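Local coordinates for protein UTR4 (Saccharomyces cerevisiae, PDB 2G80), which probably catalyses two consecutive steps of methionine salvage, the magnesium-dependent enolization and then dephosphorylation of 2,3-diketo-5-methylthiopentyl-1-phosphate to an acireductone, at residues A[35-40]-A[210-215]; A[216-221]-A[242-247]; A[51-56]-A[111-116]. All blocks are in the same frame, centred on the assembly; numbering follows the deposited sequence.

Contact 1: residues A[35-40]-A[210-215]; sequences LLDIEG and LSDNPL. With MG (magnesium ion), chain E.
D37 and D212 share a magnesium ion, which draws D37 OD2 and D212 OD1 to 2.8 Å of each other with the carboxylate planes 12° apart. The metal lies 2.2 Å from D37 OD2 and 2.1 Å from D212 OD1. Backbone E39 O is the third protein ligand, at 2.1 Å from the magnesium, and a water stands opposite each, completing an octahedron. Water 2 also donates to D212 OD2. E39 OE1 is hydrogen-bonded to S144 and lies beside metal-bound water 1, in the second shell. D37 CG lies anti to the backbone N (chi1 175°), toward the metal. Its OD1 forms a salt bridge with K187, and OD2 is hydrogen-bonded to T41. This is the acidic magnesium site of the HAD fold, at the C-terminal ends of neighbouring parallel strands 33-36 and 207-211. Behind it, L210 N donates to L35 O (3.0 Å) and D37 N to L210 O (2.9 Å). L36 and L210 lie side by side on one sheet face, L36 CD2 a tight 3.5 Å from L210 CD1. At G40 a side chain would collide with D212 OD2. S211 OG, hydrogen-bonded to E216, accepts from N213 N in an ST turn before helix 214-221.

Contact 2: residues A[216-221]-A[242-247]; sequences ELDAAA and QKYQVY
L217 lies over one face of the Y244 ring, its CD1 4.0 Å from the ring centroid and 10° off the normal, a CH-pi contact. Nearer the phenol end, L217 CB comes within 3.7 Å of Y244 CZ. The contact joins helix 214-221 of the Rossmann-like HAD core to the loop leading into 246-247, an outermost strand of the parallel sheet. Strand 226-230 comes between the two segments in sequence and neighbours strand 246-247 in the sheet; its T227 touches both L217 and Y244. The other face of the tyrosine ring is covered by its own neighbour, with K243 CG above the centre, leaving the ring sandwiched between two aliphatic groups. From there the lysine chain runs on almost extended and bends only at its last torsion (chi4 -61°), which brings NZ round to the helix. K243 NZ donates to D218 OD1 over 2.7 Å in a salt bridge, meeting the oxygen on its syn side, 23° out of the carboxylate plane. The same D218 OD1 sits at the edge of the Y244 ring, in its plane, and accepts from Y244 OH. The modelled separation of 2.4 Å between D218 OD1 and Y244 OH is very short and its exact value doubtful. One carboxylate oxygen thus faces two successive loop residues, K243 and Y244, at the protein surface. The Y244 backbone is braced in turn by the Q242 amide: Y244 N donates to Q242 OE1 (3.0 Å), and Q242 NE2 donates to Y244 O (2.7 Å).

Contact 3: residues A[51-56]-A[111-116]; sequences TLFPYF and YVWAHG
W113 pushes its indole into a hole made by L52, F53, Y55 and F56, and this is the densely packed part of the contact. L52 CD2 stands over one indole face, 3.8 Å from the centroid of the five-membered ring, while L52 CB reaches W113 CZ2 at 3.7 Å. F53 CD1 meets the rim at W113 CZ2 edge to edge, each atom near the plane of the other ring. The indole nitrogen is also used: W113 NE1 donates to L52 O (3.1 Å, 154°) from above the carbonyl plane, opposite the face from which F56 N reaches the same oxygen in its helical bond. Next to the indole, V112 CB meets the edge of the F56 ring, F56 CD1 being 3.9 Å away. With W113 as a knob in its hole, the contact joins helices 46-65 and 103-118, whose segments 51-56 and 111-116 cross at 104° within the helical cap inserted after the first strand of the HAD core. A leucine in place of W113 would probably leave the hole among L52, F53, Y55 and F56 poorly filled and L52 O without its second donor. On the partly exposed side Y55 still packs closely, but water enters and H115 approaches only loosely. Y55, CG anti to the backbone N (chi1 180°), sets its ring obliquely across V112, CE2 touching V112 CG1; its OH is 3.1 Å from G116 CA, where a side chain would clash with the tyrosine. Water 4 bridges Y55 OH (2.7 Å) and V112 O (2.6 Å), donating to the carbonyl.

Contacts 1 and 2 belong to the HAD core and touch through helix 214-221, which both use; their centres are 9 Å apart. Contact 1 is buried and dominated by metal coordination and strand pairing, whereas contact 2, at the surface, relies on a charge pair and an aromatic ring at the sheet's edge. Contact 3, partly buried and on the opposite side of the chain's centre, is packing of aromatic and aliphatic side chains between helices, with one indole N-H bond and a bridging water. Contacts 1 and 3 do not touch (nearest atoms about 8 Å apart), but helix 46-65 follows strand 33-36 in the chain, and contact 3 lies within the loop closed by contact 1.

Contact 1: residues A[35-40]-A[210-215]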
loop_
_atom_site.group_PDB
_atom_site.type_symbol
_atom_site.label_atom_id
_atom_site.label_comp_id
_atom_site.label_asym_id
_atom_site.label_seq_id
_atom_site.Cartn_x
_atom_site.Cartn_y
_atom_site.Cartn_z
ATOM N N LEU A 35 9.029 -4.209 -9.892
ATOM C CA LEU A 35 7.705 -3.733 -9.586
ATOM C C LEU A 35 7.277 -4.513 -8.347
ATOM O O LEU A 35 7.302 -5.753 -8.327
ATOM C CB LEU A 35 6.760 -4.007 -10.755
ATOM C CG LEU A 35 5.330 -3.494 -10.625
ATOM C CD1 LEU A 35 5.324 -1.943 -10.592
ATOM C CD2 LEU A 35 4.486 -4.013 -11.787
ATOM N N LEU A 36 6.870 -3.799 -7.317
ATOM C CA LEU A 36 6.535 -4.450 -6.045
ATOM C C LEU A 36 5.131 -4.175 -5.589
ATOM O O LEU A 36 4.692 -3.031 -5.575
ATOM C CB LEU A 36 7.483 -3.979 -4.945
ATOM C CG LEU A 36 8.990 -4.128 -5.171
ATOM C CD1 LEU A 36 9.735 -3.530 -3.956
ATOM C CD2 LEU A 36 9.375 -5.551 -5.353
ATOM N N ASP A 37 4.430 -5.247 -5.238
ATOM C CA ASP A 37 3.190 -5.172 -4.490
ATOM C C ASP A 37 3.588 -4.748 -3.044
ATOM O O ASP A 37 4.763 -4.935 -2.652
ATOM C CB ASP A 37 2.529 -6.543 -4.460
ATOM C CG ASP A 37 1.288 -6.581 -3.583
ATOM O OD1 ASP A 37 0.480 -5.613 -3.638
ATOM O OD2 ASP A 37 1.153 -7.566 -2.834
ATOM N N ILE A 38 2.642 -4.174 -2.279
ATOM C CA ILE A 38 2.897 -3.795 -0.873
ATOM C C ILE A 38 2.524 -4.893 0.122
ATOM O O ILE A 38 3.403 -5.511 0.724
ATOM C CB ILE A 38 2.212 -2.449 -0.447
ATOM C CG1 ILE A 38 2.805 -1.300 -1.278
ATOM C CG2 ILE A 38 2.460 -2.159 1.092
ATOM C CD1 ILE A 38 2.184 0.048 -1.092
ATOM N N GLU A 39 1.217 -5.124 0.260
ATOM C CA GLU A 39 0.649 -5.946 1.342
ATOM C C GLU A 39 0.916 -7.411 1.127
ATOM O O GLU A 39 0.571 -7.932 0.101
ATOM C CB GLU A 39 -0.859 -5.664 1.515
ATOM C CG GLU A 39 -1.233 -4.146 1.688
ATOM C CD GLU A 39 -1.550 -3.345 0.368
ATOM O OE1 GLU A 39 -1.044 -3.671 -0.755
ATOM O OE2 GLU A 39 -2.325 -2.360 0.481
ATOM N N GLY A 40 1.540 -8.083 2.090
ATOM C CA GLY A 40 1.941 -9.503 1.929
ATOM C C GLY A 40 3.211 -9.696 1.100
ATOM O O GLY A 40 3.670 -10.826 0.897
ATOM N N LEU A 210 6.851 -8.724 -8.204
ATOM C CA LEU A 210 6.743 -9.508 -6.983
ATOM C C LEU A 210 5.425 -9.180 -6.270
ATOM O O LEU A 210 5.122 -8.011 -5.972
ATOM C CB LEU A 210 7.926 -9.251 -6.064
ATOM C CG LEU A 210 9.308 -9.572 -6.661
ATOM C CD1 LEU A 210 10.415 -8.816 -5.909
ATOM C CD2 LEU A 210 9.570 -11.068 -6.741
ATOM N N SER A 211 4.657 -10.227 -6.005
ATOM C CA SER A 211 3.375 -10.110 -5.351
ATOM C C SER A 211 3.023 -11.432 -4.683
ATOM O O SER A 211 3.558 -12.454 -5.070
ATOM C CB SER A 211 2.306 -9.696 -6.379
ATOM O OG SER A 211 0.972 -9.766 -5.862
ATOM N N ASP A 212 2.201 -11.366 -3.631
ATOM C CA ASP A 212 1.665 -12.549 -2.959
ATOM C C ASP A 212 0.393 -13.088 -3.631
ATOM O O ASP A 212 -0.028 -14.182 -3.295
ATOM C CB ASP A 212 1.381 -12.299 -1.465
ATOM C CG ASP A 212 0.423 -11.160 -1.221
ATOM O OD1 ASP A 212 0.508 -10.168 -1.983
ATOM O OD2 ASP A 212 -0.388 -11.243 -0.272
ATOM N N ASN A 213 -0.203 -12.323 -4.554
ATOM C CA ASN A 213 -1.442 -12.700 -5.237
ATOM C C ASN A 213 -1.139 -13.290 -6.636
ATOM O O ASN A 213 -0.718 -12.552 -7.530
ATOM C CB ASN A 213 -2.347 -11.456 -5.338
ATOM C CG ASN A 213 -3.770 -11.772 -5.825
ATOM O OD1 ASN A 213 -4.079 -12.891 -6.233
ATOM N ND2 ASN A 213 -4.637 -10.764 -5.782
ATOM N N PRO A 214 -1.352 -14.617 -6.831
ATOM C CA PRO A 214 -1.116 -15.241 -8.146
ATOM C C PRO A 214 -1.899 -14.653 -9.328
ATOM O O PRO A 214 -1.437 -14.751 -10.447
ATOM C CB PRO A 214 -1.545 -16.704 -7.933
ATOM C CG PRO A 214 -1.550 -16.919 -6.507
ATOM C CD PRO A 214 -1.806 -15.627 -5.844
ATOM N N LEU A 215 -3.088 -14.128 -9.058
ATOM C CA LEU A 215 -3.947 -13.512 -10.051
ATOM C C LEU A 215 -3.348 -12.203 -10.599
ATOM O O LEU A 215 -3.571 -11.850 -11.766
ATOM C CB LEU A 215 -5.358 -13.277 -9.471
ATOM C CG LEU A 215 -6.120 -14.542 -9.023
ATOM C CD1 LEU A 215 -7.443 -14.159 -8.347
ATOM C CD2 LEU A 215 -6.382 -15.479 -10.197
HETATM MG MG MG E . -0.532 -8.310 -1.703
HETATM O O HOH W 1 -1.372 -6.509 -1.783
HETATM O O HOH W 2 -1.987 -9.155 -0.687
HETATM O O HOH W 3 -1.355 -8.582 -3.589
#

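Contact 2: residues A[216-221]-A[242-247]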
loop_
_atom_site.group_PDB
_atom_site.type_symbol
_atom_site.label_atom_id
_atom_site.label_comp_id
_atom_site.label_asym_id
_atom_site.label_seq_id
_atom_site.Cartn_x
_atom_site.Cartn_y
_atom_site.Cartn_z
ATOM N N GLU A 216 -2.596 -11.494 -9.757
ATOM C CA GLU A 216 -1.871 -10.307 -10.175
ATOM C C GLU A 216 -0.711 -10.744 -11.086
ATOM O O GLU A 216 -0.497 -10.162 -12.131
ATOM C CB GLU A 216 -1.332 -9.527 -8.953
ATOM C CG GLU A 216 -2.445 -8.956 -8.047
ATOM C CD GLU A 216 -1.924 -8.148 -6.846
ATOM O OE1 GLU A 216 -0.684 -7.984 -6.679
ATOM O OE2 GLU A 216 -2.772 -7.655 -6.064
ATOM N N LEU A 217 0.031 -11.763 -10.659
ATOM C CA LEU A 217 1.170 -12.288 -11.405
ATOM C C LEU A 217 0.738 -12.829 -12.760
ATOM O O LEU A 217 1.436 -12.596 -13.745
ATOM C CB LEU A 217 1.914 -13.360 -10.595
ATOM C CG LEU A 217 2.595 -12.984 -9.257
ATOM C CD1 LEU A 217 3.206 -14.227 -8.685
ATOM C CD2 LEU A 217 3.698 -11.870 -9.344
ATOM N N ASP A 218 -0.410 -13.518 -12.810
ATOM C CA ASP A 218 -1.003 -14.019 -14.065
ATOM C C ASP A 218 -1.309 -12.874 -15.044
ATOM O O ASP A 218 -1.087 -13.014 -16.236
ATOM C CB ASP A 218 -2.341 -14.737 -13.823
ATOM C CG ASP A 218 -2.215 -16.084 -13.130
ATOM O OD1 ASP A 218 -1.117 -16.629 -12.966
ATOM O OD2 ASP A 218 -3.268 -16.614 -12.732
ATOM N N ALA A 219 -1.886 -11.785 -14.536
ATOM C CA ALA A 219 -2.218 -10.611 -15.357
ATOM C C ALA A 219 -0.941 -10.000 -15.958
ATOM O O ALA A 219 -0.887 -9.728 -17.152
ATOM C CB ALA A 219 -2.981 -9.589 -14.536
ATOM N N ALA A 220 0.081 -9.857 -15.118
ATOM C CA ALA A 220 1.402 -9.334 -15.495
ATOM C C ALA A 220 2.069 -10.185 -16.569
ATOM O O ALA A 220 2.568 -9.648 -17.565
ATOM C CB ALA A 220 2.313 -9.231 -14.264
ATOM N N ALA A 221 2.024 -11.514 -16.379
ATOM C CA ALA A 221 2.598 -12.466 -17.318
ATOM C C ALA A 221 1.974 -12.413 -18.730
ATOM O O ALA A 221 2.630 -12.825 -19.690
ATOM C CB ALA A 221 2.554 -13.894 -16.742
ATOM N N GLN A 242 1.782 -25.520 -7.805
ATOM C CA GLN A 242 1.665 -24.146 -8.353
ATOM C C GLN A 242 2.893 -23.723 -9.205
ATOM O O GLN A 242 4.047 -24.017 -8.875
ATOM C CB GLN A 242 1.285 -23.137 -7.257
ATOM C CG GLN A 242 2.378 -22.751 -6.253
ATOM C CD GLN A 242 3.336 -21.669 -6.748
ATOM O OE1 GLN A 242 2.933 -20.735 -7.436
ATOM N NE2 GLN A 242 4.605 -21.791 -6.389
ATOM N N LYS A 243 2.607 -23.009 -10.291
ATOM C CA LYS A 243 3.597 -22.652 -11.324
ATOM C C LYS A 243 4.674 -21.602 -11.028
ATOM O O LYS A 243 5.722 -21.609 -11.683
ATOM C CB LYS A 243 2.865 -22.252 -12.624
ATOM C CG LYS A 243 2.023 -20.954 -12.575
ATOM C CD LYS A 243 1.212 -20.831 -13.843
ATOM C CE LYS A 243 0.547 -19.492 -13.976
ATOM N NZ LYS A 243 -0.412 -19.239 -12.866
ATOM N N TYR A 244 4.453 -20.746 -10.033
ATOM C CA TYR A 244 5.381 -19.638 -9.751
ATOM C C TYR A 244 6.565 -19.946 -8.866
ATOM O O TYR A 244 6.479 -20.799 -7.982
ATOM C CB TYR A 244 4.617 -18.450 -9.178
ATOM C CG TYR A 244 3.660 -17.871 -10.169
ATOM C CD1 TYR A 244 4.154 -17.246 -11.312
ATOM C CD2 TYR A 244 2.267 -17.944 -9.990
ATOM C CE1 TYR A 244 3.307 -16.705 -12.273
ATOM C CE2 TYR A 244 1.385 -17.364 -10.946
ATOM C CZ TYR A 244 1.941 -16.739 -12.088
ATOM O OH TYR A 244 1.213 -16.169 -13.101
ATOM N N GLN A 245 7.680 -19.258 -9.134
ATOM C CA GLN A 245 8.833 -19.349 -8.260
ATOM C C GLN A 245 8.454 -18.585 -6.983
ATOM O O GLN A 245 7.898 -17.482 -7.061
ATOM C CB GLN A 245 10.112 -18.790 -8.883
ATOM C CG GLN A 245 11.296 -18.907 -7.886
ATOM C CD GLN A 245 12.669 -19.080 -8.508
ATOM O OE1 GLN A 245 12.876 -18.881 -9.715
ATOM N NE2 GLN A 245 13.632 -19.471 -7.664
ATOM N N VAL A 246 8.717 -19.197 -5.830
ATOM C CA VAL A 246 8.373 -18.627 -4.513
ATOM C C VAL A 246 9.585 -17.957 -3.881
ATOM O O VAL A 246 10.659 -18.552 -3.856
ATOM C CB VAL A 246 7.834 -19.711 -3.545
ATOM C CG1 VAL A 246 7.496 -19.115 -2.158
ATOM C CG2 VAL A 246 6.587 -20.408 -4.156
ATOM N N TYR A 247 9.402 -16.722 -3.397
ATOM C CA TYR A 247 10.423 -15.980 -2.658
ATOM C C TYR A 247 9.936 -15.744 -1.219
ATOM O O TYR A 247 8.880 -15.160 -1.014
ATOM C CB TYR A 247 10.730 -14.651 -3.331
ATOM C CG TYR A 247 11.347 -14.830 -4.680
ATOM C CD1 TYR A 247 12.724 -15.018 -4.807
ATOM C CD2 TYR A 247 10.560 -14.839 -5.835
ATOM C CE1 TYR A 247 13.315 -15.208 -6.068
ATOM C CE2 TYR A 247 11.133 -15.026 -7.102
ATOM C CZ TYR A 247 12.513 -15.208 -7.214
ATOM O OH TYR A 247 13.096 -15.392 -8.439
#

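Contact 3: residues A[51-56]-A[111-116]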
loop_
_atom_site.group_PDB
_atom_site.type_symbol
_atom_site.label_atom_id
_atom_site.label_comp_id
_atom_site.label_asym_id
_atom_site.label_seq_id
_atom_site.Cartn_x
_atom_site.Cartn_y
_atom_site.Cartn_z
ATOM N N THR A 51 -3.520 -2.545 12.916
ATOM C CA THR A 51 -3.034 -1.212 13.215
ATOM C C THR A 51 -3.743 -0.017 12.503
ATOM O O THR A 51 -4.292 0.839 13.189
ATOM C CB THR A 51 -1.483 -1.170 12.959
ATOM O OG1 THR A 51 -0.857 -2.208 13.730
ATOM C CG2 THR A 51 -0.868 0.171 13.370
ATOM N N LEU A 52 -3.761 0.038 11.175
ATOM C CA LEU A 52 -4.305 1.238 10.471
ATOM C C LEU A 52 -5.794 1.495 10.662
ATOM O O LEU A 52 -6.195 2.582 11.061
ATOM C CB LEU A 52 -3.993 1.222 8.975
ATOM C CG LEU A 52 -2.561 1.465 8.524
ATOM C CD1 LEU A 52 -2.495 1.406 7.016
ATOM C CD2 LEU A 52 -2.037 2.780 9.022
ATOM N N PHE A 53 -6.602 0.486 10.400
ATOM C CA PHE A 53 -8.060 0.609 10.549
ATOM C C PHE A 53 -8.483 0.960 11.981
ATOM O O PHE A 53 -9.232 1.956 12.153
ATOM C CB PHE A 53 -8.766 -0.622 9.939
ATOM C CG PHE A 53 -8.887 -0.609 8.421
ATOM C CD1 PHE A 53 -8.181 0.290 7.592
ATOM C CD2 PHE A 53 -9.688 -1.574 7.810
ATOM C CE1 PHE A 53 -8.335 0.261 6.185
ATOM C CE2 PHE A 53 -9.834 -1.624 6.415
ATOM C CZ PHE A 53 -9.141 -0.696 5.599
ATOM N N PRO A 54 -8.006 0.198 13.007
ATOM C CA PRO A 54 -8.290 0.545 14.431
ATOM C C PRO A 54 -7.803 1.920 14.853
ATOM O O PRO A 54 -8.496 2.615 15.578
ATOM C CB PRO A 54 -7.561 -0.554 15.213
ATOM C CG PRO A 54 -7.511 -1.675 14.273
ATOM C CD PRO A 54 -7.272 -1.081 12.935
ATOM N N TYR A 55 -6.614 2.308 14.396
ATOM C CA TYR A 55 -6.083 3.644 14.652
ATOM C C TYR A 55 -7.088 4.710 14.140
ATOM O O TYR A 55 -7.436 5.669 14.862
ATOM C CB TYR A 55 -4.652 3.837 14.035
ATOM C CG TYR A 55 -4.130 5.204 14.295
ATOM C CD1 TYR A 55 -3.452 5.498 15.484
ATOM C CD2 TYR A 55 -4.435 6.271 13.418
ATOM C CE1 TYR A 55 -3.013 6.843 15.767
ATOM C CE2 TYR A 55 -4.019 7.589 13.696
ATOM C CZ TYR A 55 -3.305 7.870 14.862
ATOM O OH TYR A 55 -2.898 9.179 15.143
ATOM N N PHE A 56 -7.516 4.543 12.897
ATOM C CA PHE A 56 -8.481 5.450 12.268
ATOM C C PHE A 56 -9.864 5.451 12.952
ATOM O O PHE A 56 -10.402 6.539 13.245
ATOM C CB PHE A 56 -8.600 5.137 10.766
ATOM C CG PHE A 56 -9.696 5.872 10.085
ATOM C CD1 PHE A 56 -9.527 7.209 9.747
ATOM C CD2 PHE A 56 -10.921 5.241 9.799
ATOM C CE1 PHE A 56 -10.540 7.907 9.118
ATOM C CE2 PHE A 56 -11.948 5.936 9.172
ATOM C CZ PHE A 56 -11.754 7.286 8.831
ATOM N N TYR A 111 -5.763 11.899 5.932
ATOM C CA TYR A 111 -5.601 12.988 6.877
ATOM C C TYR A 111 -5.240 12.472 8.294
ATOM O O TYR A 111 -4.308 12.961 8.923
ATOM C CB TYR A 111 -6.902 13.812 6.923
ATOM C CG TYR A 111 -6.888 14.940 7.905
ATOM C CD1 TYR A 111 -6.423 16.220 7.526
ATOM C CD2 TYR A 111 -7.326 14.748 9.211
ATOM C CE1 TYR A 111 -6.390 17.265 8.436
ATOM C CE2 TYR A 111 -7.294 15.803 10.146
ATOM C CZ TYR A 111 -6.827 17.056 9.746
ATOM O OH TYR A 111 -6.814 18.097 10.641
ATOM N N VAL A 112 -6.003 11.500 8.776
ATOM C CA VAL A 112 -5.796 10.914 10.124
ATOM C C VAL A 112 -4.447 10.145 10.208
ATOM O O VAL A 112 -3.694 10.298 11.187
ATOM C CB VAL A 112 -7.009 10.018 10.529
ATOM C CG1 VAL A 112 -6.778 9.280 11.843
ATOM C CG2 VAL A 112 -8.283 10.865 10.641
ATOM N N TRP A 113 -4.168 9.339 9.190
ATOM C CA TRP A 113 -2.932 8.565 9.113
ATOM C C TRP A 113 -1.729 9.465 8.990
ATOM O O TRP A 113 -0.743 9.225 9.681
ATOM C CB TRP A 113 -2.945 7.504 8.003
ATOM C CG TRP A 113 -3.927 6.409 8.196
ATOM C CD1 TRP A 113 -4.393 5.921 9.391
ATOM C CD2 TRP A 113 -4.521 5.584 7.175
ATOM N NE1 TRP A 113 -5.243 4.882 9.180
ATOM C CE2 TRP A 113 -5.338 4.636 7.831
ATOM C CE3 TRP A 113 -4.405 5.526 5.786
ATOM C CZ2 TRP A 113 -6.087 3.667 7.136
ATOM C CZ3 TRP A 113 -5.139 4.546 5.081
ATOM C CH2 TRP A 113 -5.973 3.634 5.766
ATOM N N ALA A 114 -1.817 10.539 8.202
ATOM C CA ALA A 114 -0.693 11.472 8.089
ATOM C C ALA A 114 -0.253 12.008 9.448
ATOM O O ALA A 114 0.934 12.013 9.740
ATOM C CB ALA A 114 -0.973 12.626 7.088
ATOM N N HIS A 115 -1.210 12.416 10.276
ATOM C CA HIS A 115 -0.947 12.911 11.620
ATOM C C HIS A 115 -0.445 11.773 12.501
ATOM O O HIS A 115 0.424 12.003 13.316
ATOM C CB HIS A 115 -2.191 13.601 12.247
ATOM C CG HIS A 115 -1.991 14.034 13.672
ATOM N ND1 HIS A 115 -1.262 15.157 14.010
ATOM C CD2 HIS A 115 -2.395 13.480 14.846
ATOM C CE1 HIS A 115 -1.234 15.278 15.325
ATOM N NE2 HIS A 115 -1.914 14.279 15.859
ATOM N N GLY A 116 -1.031 10.585 12.372
ATOM C CA GLY A 116 -0.560 9.379 13.087
ATOM C C GLY A 116 0.913 9.071 12.800
ATOM O O GLY A 116 1.703 8.873 13.713
HETATM O O HOH W 4 -4.187 11.021 13.602
#